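Long-range contact in NADH:ubiquinone oxidoreductase, Na translocating, C subunit (Parabacteroides distasonis, PDB 3LWX), which is the C subunit of a sodium-translocating membrane complex and carries a sequence region of the FMN-binding domain family: residues Q19-N25 with Y112-S117. Residues are numbered along the deposited sequence.
Sequences QILRSIN and YGADFS
A Schellman motif ends helix 4-23 against strand 111-118, an outermost strand of the large antiparallel sheet; segment 112-117 lies within the FMN-binding family region. Axes of 19-23 and 112-117 approach to 6.5 Å at 144°, roughly antiparallel, with Ser23 CA 4.1 Å from Ala114 CA. Asn25, at phi/psi 66/38, is the C-prime residue; its N bonds Arg22 O at 3.0 Å. Tyr112 and Gly113 form a classic beta bulge opposite Ser103, and Tyr112 has a near-helical psi of -35°. Tyr112 O accepts Asn25 ND2 at 2.9 Å, the amide nitrogen also lying over one face of the ring. The t rotamer of Tyr112 brings CE2 to 3.9 Å from Ile24 CB, and a water bridges its OH to Ile24 O. Gly113, extended, takes Ser23 O to 3.1 Å from its CA, where a CB would clash; that carbonyl bonds Ser103 OG. Ala114 N donates at 3.0 Å to a second water, which reaches Arg22 O and Asn25 OD1. Asp115 (chi1 t) points toward the helix and forms a two-pronged salt bridge with Arg22 (m, t, m): NE to OD1 2.8 Å, NH2 to OD2 3.2 Å. Phe116 points away from the helix, and its ring meets those of Phe134 and Phe138. Ser117 points toward the helix, where Gln19 NE2 is held by Asp15; here one water accepts from Ser117 OG at 2.7 Å and donates to Asp115 OD2 and Gln19 OE1, both at 2.8 Å.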
ATOM      1  N   GLN A  19      -2.097  -6.901  -6.650  1.00  6.79           N
ATOM      2  CA  GLN A  19      -1.632  -6.319  -5.388  1.00  6.43           C
ATOM      3  C   GLN A  19      -2.550  -5.178  -4.937  1.00  6.31           C
ATOM      4  O   GLN A  19      -2.949  -5.086  -3.773  1.00  6.98           O
ATOM      5  CB  GLN A  19      -0.211  -5.807  -5.543  1.00  6.97           C
ATOM      6  CG  GLN A  19       0.823  -6.898  -5.758  1.00  7.51           C
ATOM      7  CD  GLN A  19       2.151  -6.326  -6.201  1.00  8.49           C
ATOM      8  OE1 GLN A  19       2.671  -5.382  -5.608  1.00  8.08           O
ATOM      9  NE2 GLN A  19       2.708  -6.896  -7.263  1.00 10.16           N
ATOM     10  N   ILE A  20      -2.853  -4.270  -5.858  1.00  6.07           N
ATOM     11  CA  ILE A  20      -3.746  -3.157  -5.585  1.00  6.34           C
ATOM     12  C   ILE A  20      -5.120  -3.693  -5.162  1.00  6.41           C
ATOM     13  O   ILE A  20      -5.701  -3.220  -4.174  1.00  6.77           O
ATOM     14  CB  ILE A  20      -3.812  -2.233  -6.817  1.00  6.50           C
ATOM     15  CG1 ILE A  20      -2.468  -1.514  -6.982  1.00  7.44           C
ATOM     16  CG2 ILE A  20      -4.952  -1.226  -6.671  1.00  8.27           C
ATOM     17  CD1 ILE A  20      -2.321  -0.739  -8.279  1.00  8.80           C
ATOM     18  N   LEU A  21      -5.639  -4.662  -5.909  1.00  6.69           N
ATOM     19  CA  LEU A  21      -6.923  -5.250  -5.543  1.00  6.74           C
ATOM     20  C   LEU A  21      -6.892  -5.905  -4.152  1.00  6.81           C
ATOM     21  O   LEU A  21      -7.849  -5.761  -3.377  1.00  6.93           O
ATOM     22  CB  LEU A  21      -7.381  -6.238  -6.617  1.00  7.79           C
ATOM     23  CG  LEU A  21      -7.849  -5.586  -7.916  1.00  8.14           C
ATOM     24  CD1 LEU A  21      -7.952  -6.639  -9.014  1.00 10.36           C
ATOM     25  CD2 LEU A  21      -9.161  -4.842  -7.721  1.00 10.41           C
ATOM     26  N   ARG A  22      -5.812  -6.605  -3.820  1.00  6.60           N
ATOM     27  CA  ARG A  22      -5.737  -7.220  -2.488  1.00  6.93           C
ATOM     28  C   ARG A  22      -5.808  -6.168  -1.392  1.00  6.60           C
ATOM     29  O   ARG A  22      -6.342  -6.443  -0.319  1.00  6.79           O
ATOM     30  CB  ARG A  22      -4.491  -8.094  -2.314  1.00  7.04           C
ATOM     31  CG  ARG A  22      -4.542  -9.386  -3.118  1.00  8.30           C
ATOM     32  CD  ARG A  22      -3.471 -10.363  -2.684  1.00  9.15           C
ATOM     33  NE  ARG A  22      -2.105  -9.909  -2.935  1.00  8.10           N
ATOM     34  CZ  ARG A  22      -1.379 -10.177  -4.013  1.00  8.41           C
ATOM     35  NH1 ARG A  22      -1.862 -10.866  -5.038  1.00  9.91           N
ATOM     36  NH2 ARG A  22      -0.134  -9.708  -4.069  1.00  9.88           N
ATOM     37  N   SER A  23      -5.286  -4.968  -1.648  1.00  6.35           N
ATOM     38  CA  SER A  23      -5.352  -3.893  -0.647  1.00  6.26           C
ATOM     39  C   SER A  23      -6.762  -3.370  -0.415  1.00  6.38           C
ATOM     40  O   SER A  23      -6.985  -2.692   0.589  1.00  6.81           O
ATOM     41  CB  SER A  23      -4.424  -2.734  -1.003  1.00  6.87           C
ATOM     42  OG  SER A  23      -4.968  -1.842  -1.953  1.00  7.42           O
ATOM     43  N   ILE A  24      -7.700  -3.684  -1.332  1.00  6.93           N
ATOM     44  CA  ILE A  24      -9.123  -3.395  -1.140  1.00  7.69           C
ATOM     45  C   ILE A  24      -9.921  -4.697  -1.004  1.00  7.59           C
ATOM     46  O   ILE A  24     -11.116  -4.746  -1.301  1.00  8.44           O
ATOM     47  CB  ILE A  24      -9.715  -2.427  -2.199  1.00  8.06           C
ATOM     48  CG1 ILE A  24      -9.532  -2.951  -3.636  1.00  7.93           C
ATOM     49  CG2 ILE A  24      -9.100  -1.043  -1.988  1.00  8.38           C
ATOM     50  CD1 ILE A  24     -10.381  -2.200  -4.671  1.00 10.23           C
ATOM     51  N   ASN A  25      -9.256  -5.757  -0.540  1.00  7.21           N
ATOM     52  CA  ASN A  25      -9.921  -7.001  -0.159  1.00  7.69           C
ATOM     53  C   ASN A  25     -10.572  -7.738  -1.314  1.00  7.87           C
ATOM     54  O   ASN A  25     -11.618  -8.379  -1.156  1.00  9.62           O
ATOM     55  CB  ASN A  25     -10.912  -6.695   0.969  1.00  8.22           C
ATOM     56  CG  ASN A  25     -10.219  -5.966   2.097  1.00  8.59           C
ATOM     57  OD1 ASN A  25      -9.174  -6.403   2.539  1.00 10.16           O
ATOM     58  ND2 ASN A  25     -10.747  -4.817   2.501  1.00  9.65           N
ATOM     59  N   TYR A 112      -8.701   0.325   5.292  1.00  6.42           N
ATOM     60  CA  TYR A 112      -9.667  -0.617   4.735  1.00  7.00           C
ATOM     61  C   TYR A 112      -8.998  -1.968   4.381  1.00  6.48           C
ATOM     62  O   TYR A 112      -9.607  -3.041   4.549  1.00  7.55           O
ATOM     63  CB  TYR A 112     -10.338   0.017   3.509  1.00  7.07           C
ATOM     64  CG  TYR A 112     -11.367  -0.835   2.827  1.00  8.02           C
ATOM     65  CD1 TYR A 112     -12.520  -1.235   3.475  1.00  9.60           C
ATOM     66  CD2 TYR A 112     -11.189  -1.226   1.515  1.00  8.55           C
ATOM     67  CE1 TYR A 112     -13.479  -2.024   2.822  1.00 11.42           C
ATOM     68  CE2 TYR A 112     -12.145  -1.994   0.839  1.00 11.03           C
ATOM     69  CZ  TYR A 112     -13.291  -2.401   1.498  1.00 11.04           C
ATOM     70  OH  TYR A 112     -14.245  -3.164   0.854  1.00 14.91           O
ATOM     71  N   GLY A 113      -7.755  -1.931   3.924  1.00  7.04           N
ATOM     72  CA  GLY A 113      -7.016  -3.152   3.606  1.00  6.50           C
ATOM     73  C   GLY A 113      -5.577  -2.816   3.308  1.00  6.02           C
ATOM     74  O   GLY A 113      -5.201  -1.651   3.227  1.00  6.64           O
ATOM     75  N   ALA A 114      -4.770  -3.853   3.091  1.00  6.04           N
ATOM     76  CA  ALA A 114      -3.344  -3.699   2.885  1.00  6.50           C
ATOM     77  C   ALA A 114      -2.784  -4.924   2.182  1.00  6.18           C
ATOM     78  O   ALA A 114      -3.342  -6.022   2.294  1.00  7.38           O
ATOM     79  CB  ALA A 114      -2.647  -3.520   4.230  1.00  8.01           C
ATOM     80  N   ASP A 115      -1.664  -4.725   1.495  1.00  6.20           N
ATOM     81  CA  ASP A 115      -0.923  -5.802   0.840  1.00  5.85           C
ATOM     82  C   ASP A 115       0.550  -5.445   0.911  1.00  6.47           C
ATOM     83  O   ASP A 115       0.911  -4.305   0.612  1.00  6.99           O
ATOM     84  CB  ASP A 115      -1.330  -5.959  -0.626  1.00  6.97           C
ATOM     85  CG  ASP A 115      -0.764  -7.216  -1.259  1.00  6.54           C
ATOM     86  OD1 ASP A 115      -1.157  -8.304  -0.784  1.00  8.03           O
ATOM     87  OD2 ASP A 115       0.031  -7.117  -2.217  1.00  8.26           O
ATOM     88  N   PHE A 116       1.394  -6.419   1.253  1.00  6.09           N
ATOM     89  CA  PHE A 116       2.829  -6.191   1.338  1.00  6.11           C
ATOM     90  C   PHE A 116       3.571  -7.217   0.498  1.00  6.88           C
ATOM     91  O   PHE A 116       3.230  -8.404   0.517  1.00  7.82           O
ATOM     92  CB  PHE A 116       3.318  -6.250   2.795  1.00  6.86           C
ATOM     93  CG  PHE A 116       2.608  -5.280   3.705  1.00  6.76           C
ATOM     94  CD1 PHE A 116       2.952  -3.943   3.732  1.00  8.81           C
ATOM     95  CD2 PHE A 116       1.576  -5.697   4.511  1.00  8.11           C
ATOM     96  CE1 PHE A 116       2.290  -3.048   4.549  1.00  8.91           C
ATOM     97  CE2 PHE A 116       0.904  -4.800   5.322  1.00  9.12           C
ATOM     98  CZ  PHE A 116       1.265  -3.489   5.336  1.00  8.15           C
ATOM     99  N   SER A 117       4.642  -6.746  -0.128  1.00  6.95           N
ATOM    100  CA  SER A 117       5.470  -7.543  -1.000  1.00  7.15           C
ATOM    101  C   SER A 117       6.947  -7.319  -0.696  1.00  7.45           C
ATOM    102  O   SER A 117       7.336  -6.363  -0.026  1.00  7.51           O
ATOM    103  CB  SER A 117       5.211  -7.194  -2.461  1.00  8.08           C
ATOM    104  OG  SER A 117       3.892  -7.537  -2.849  1.00  8.74           O
TER
HETATM  105  O   HOH W   1       2.180  -5.481  -2.809  1.00  8.01           O
HETATM  106  O   HOH W   2      -6.395  -6.341   2.622  1.00  7.88           O
HETATM  107  O   HOH W   3     -13.531  -3.394  -1.873  0.50 13.14           O